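Local atomic coordinates of Nitrate/nitrite binding protein NrtA (PDB entry 2G29), a protein that binds nitrate as the periplasmic solute-binding component of the NrtABCD ABC transporter, which takes up nitrate and probably also nitrite. Residues P97-G105 with T352-N362. Sequence-based numbering, arbitrary orientation.
Sequences PMPYLITMG and TDTKAIVDKVN
V361 lies over one face of the Y100 ring, its CG1 3.9 Å from the ring centroid, a CH-pi contact offset toward the rim. V361 CB comes within 3.4 Å of Y100 CE2. At the ring edge sits the backbone of I357, its O 3.7 Å from Y100 CE2, and the I357 side chain runs past Y100 in the opposite direction, CG1 touching CD2 of the ring. Y100 OH ends beside V358 CG2 and N362 CB. Further along, T103 CG2 meets I357 CD1, and the thioether methyl CE of M104 reaches T352 CG2 tip to tip. Y100 OH hydrogen-bonds D335 of helix 332-344; N362, whose OD1 accepts from E364 N, also gives ND2 to D335. Swapping the tyrosine for an alanine would probably leave V361 CG1 without its aromatic face and D335 without one of its partners. Helix 97-104 follows strand 91-95 in the sheet of one lobe of this two-domain periplasmic binding protein; helix 354-361, from much later in the chain, crosses it at 100°, the axes 10.8 Å apart. With OG1 beside its own N (chi1 -68°), T103 OG1 donates to P99 O at 2.7 Å. M115 N and I117 of strand 115-120 bond T103 OG1 and the V361 backbone respectively, tying both helices to that edge strand.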
# COMPACT_ATOMS: atom_id res chain seq x y z
N PRO A 97 -1.28 -6.48 -3.70
CA PRO A 97 -1.33 -7.45 -4.81
C PRO A 97 -0.04 -8.21 -5.01
O PRO A 97 -0.08 -9.32 -5.51
CB PRO A 97 -1.66 -6.61 -6.06
CG PRO A 97 -1.57 -5.19 -5.62
CD PRO A 97 -1.62 -5.12 -4.13
N MET A 98 1.08 -7.65 -4.58
CA MET A 98 2.34 -8.33 -4.87
C MET A 98 2.55 -9.75 -4.36
O MET A 98 3.07 -10.59 -5.10
CB MET A 98 3.55 -7.43 -4.56
CG MET A 98 3.66 -6.27 -5.57
SD MET A 98 4.92 -5.03 -5.06
CE MET A 98 6.42 -6.03 -5.35
N PRO A 99 2.16 -10.07 -3.12
CA PRO A 99 2.37 -11.45 -2.69
C PRO A 99 1.60 -12.42 -3.60
O PRO A 99 2.06 -13.55 -3.84
CB PRO A 99 1.83 -11.45 -1.26
CG PRO A 99 2.24 -10.08 -0.79
CD PRO A 99 1.90 -9.18 -1.97
N TYR A 100 0.47 -11.97 -4.17
CA TYR A 100 -0.32 -12.79 -5.07
C TYR A 100 0.38 -12.93 -6.43
O TYR A 100 0.51 -14.03 -6.96
CB TYR A 100 -1.70 -12.17 -5.26
CG TYR A 100 -2.56 -12.39 -4.05
CD1 TYR A 100 -2.70 -11.41 -3.06
CD2 TYR A 100 -3.17 -13.63 -3.84
CE1 TYR A 100 -3.42 -11.66 -1.91
CE2 TYR A 100 -3.88 -13.91 -2.69
CZ TYR A 100 -4.00 -12.92 -1.73
OH TYR A 100 -4.69 -13.23 -0.59
N LEU A 101 0.83 -11.81 -6.99
CA LEU A 101 1.48 -11.86 -8.30
C LEU A 101 2.80 -12.65 -8.25
O LEU A 101 3.20 -13.29 -9.21
CB LEU A 101 1.71 -10.45 -8.81
CG LEU A 101 0.41 -9.61 -8.96
CD1 LEU A 101 0.78 -8.16 -9.11
CD2 LEU A 101 -0.42 -10.07 -10.17
N ILE A 102 3.48 -12.60 -7.12
CA ILE A 102 4.73 -13.33 -6.96
C ILE A 102 4.45 -14.83 -6.73
O ILE A 102 5.14 -15.70 -7.28
CB ILE A 102 5.57 -12.74 -5.80
CG1 ILE A 102 6.01 -11.33 -6.17
CG2 ILE A 102 6.77 -13.64 -5.52
CD1 ILE A 102 6.63 -10.54 -4.98
N THR A 103 3.45 -15.16 -5.92
CA THR A 103 3.10 -16.57 -5.67
C THR A 103 2.63 -17.20 -6.98
O THR A 103 3.03 -18.32 -7.33
CB THR A 103 1.94 -16.68 -4.67
OG1 THR A 103 2.37 -16.23 -3.37
CG2 THR A 103 1.44 -18.08 -4.59
N MET A 104 1.77 -16.48 -7.70
CA MET A 104 1.23 -17.05 -8.96
C MET A 104 2.31 -17.11 -10.00
O MET A 104 2.38 -18.11 -10.75
CB MET A 104 0.06 -16.20 -9.45
CG MET A 104 -1.09 -16.25 -8.49
SD MET A 104 -2.52 -15.14 -8.88
CE MET A 104 -3.30 -16.16 -10.15
N GLY A 105 3.14 -16.06 -10.06
CA GLY A 105 4.28 -16.06 -10.97
C GLY A 105 4.27 -15.01 -12.05
O GLY A 105 5.28 -14.83 -12.73
N THR A 352 -9.94 -16.57 -13.15
CA THR A 352 -8.99 -17.05 -12.11
C THR A 352 -9.85 -17.30 -10.88
O THR A 352 -10.75 -16.53 -10.62
CB THR A 352 -7.98 -15.89 -11.72
OG1 THR A 352 -6.90 -15.82 -12.67
CG2 THR A 352 -7.42 -16.05 -10.27
N ASP A 353 -9.59 -18.37 -10.13
CA ASP A 353 -10.37 -18.66 -8.92
C ASP A 353 -9.77 -17.78 -7.82
O ASP A 353 -8.87 -18.21 -7.07
CB ASP A 353 -10.23 -20.14 -8.57
CG ASP A 353 -11.17 -20.57 -7.50
OD1 ASP A 353 -11.64 -19.72 -6.69
OD2 ASP A 353 -11.45 -21.79 -7.44
N THR A 354 -10.26 -16.55 -7.70
CA THR A 354 -9.70 -15.62 -6.72
C THR A 354 -9.91 -16.06 -5.26
O THR A 354 -9.00 -15.88 -4.44
CB THR A 354 -10.26 -14.18 -6.90
OG1 THR A 354 -11.69 -14.21 -6.85
CG2 THR A 354 -9.82 -13.61 -8.26
N LYS A 355 -11.07 -16.62 -4.93
CA LYS A 355 -11.31 -17.06 -3.56
C LYS A 355 -10.30 -18.13 -3.18
O LYS A 355 -9.74 -18.13 -2.05
CB LYS A 355 -12.73 -17.63 -3.43
CG LYS A 355 -13.76 -16.77 -4.15
CD LYS A 355 -15.14 -17.39 -4.18
CE LYS A 355 -15.27 -18.51 -5.22
NZ LYS A 355 -16.50 -19.31 -5.00
N ALA A 356 -10.02 -19.02 -4.13
CA ALA A 356 -9.09 -20.11 -3.83
C ALA A 356 -7.68 -19.66 -3.52
O ALA A 356 -7.08 -20.14 -2.56
CB ALA A 356 -9.08 -21.13 -4.98
N ILE A 357 -7.11 -18.76 -4.33
CA ILE A 357 -5.74 -18.34 -4.07
C ILE A 357 -5.69 -17.46 -2.83
O ILE A 357 -4.71 -17.49 -2.09
CB ILE A 357 -5.07 -17.66 -5.32
CG1 ILE A 357 -3.61 -17.34 -4.99
CG2 ILE A 357 -5.82 -16.42 -5.77
CD1 ILE A 357 -2.72 -18.58 -4.74
N VAL A 358 -6.74 -16.70 -2.56
CA VAL A 358 -6.75 -15.90 -1.33
C VAL A 358 -6.75 -16.84 -0.12
O VAL A 358 -6.09 -16.55 0.89
CB VAL A 358 -7.95 -14.93 -1.34
CG1 VAL A 358 -8.18 -14.27 0.04
CG2 VAL A 358 -7.69 -13.86 -2.35
N ASP A 359 -7.44 -17.98 -0.20
CA ASP A 359 -7.45 -18.88 0.95
C ASP A 359 -6.07 -19.51 1.21
O ASP A 359 -5.82 -20.01 2.33
CB ASP A 359 -8.52 -19.98 0.80
CG ASP A 359 -9.92 -19.48 1.09
OD1 ASP A 359 -10.06 -18.45 1.77
OD2 ASP A 359 -10.90 -20.14 0.65
N LYS A 360 -5.19 -19.49 0.21
CA LYS A 360 -3.84 -20.04 0.38
C LYS A 360 -2.84 -18.97 0.83
O LYS A 360 -2.02 -19.23 1.73
CB LYS A 360 -3.33 -20.68 -0.93
CG LYS A 360 -1.88 -21.21 -0.83
CD LYS A 360 -1.52 -22.03 -2.05
CE LYS A 360 -0.03 -22.37 -2.12
NZ LYS A 360 0.72 -21.23 -2.77
N VAL A 361 -2.90 -17.77 0.25
CA VAL A 361 -1.97 -16.70 0.60
C VAL A 361 -2.30 -15.89 1.85
O VAL A 361 -1.40 -15.53 2.62
CB VAL A 361 -1.85 -15.75 -0.62
CG1 VAL A 361 -1.03 -14.49 -0.31
CG2 VAL A 361 -1.23 -16.52 -1.79
N ASN A 362 -3.57 -15.59 2.04
CA ASN A 362 -4.00 -14.79 3.17
C ASN A 362 -3.96 -15.61 4.46
O ASN A 362 -4.58 -16.67 4.53
CB ASN A 362 -5.42 -14.23 2.91
CG ASN A 362 -5.93 -13.38 4.04
OD1 ASN A 362 -6.18 -13.88 5.15
ND2 ASN A 362 -6.08 -12.08 3.78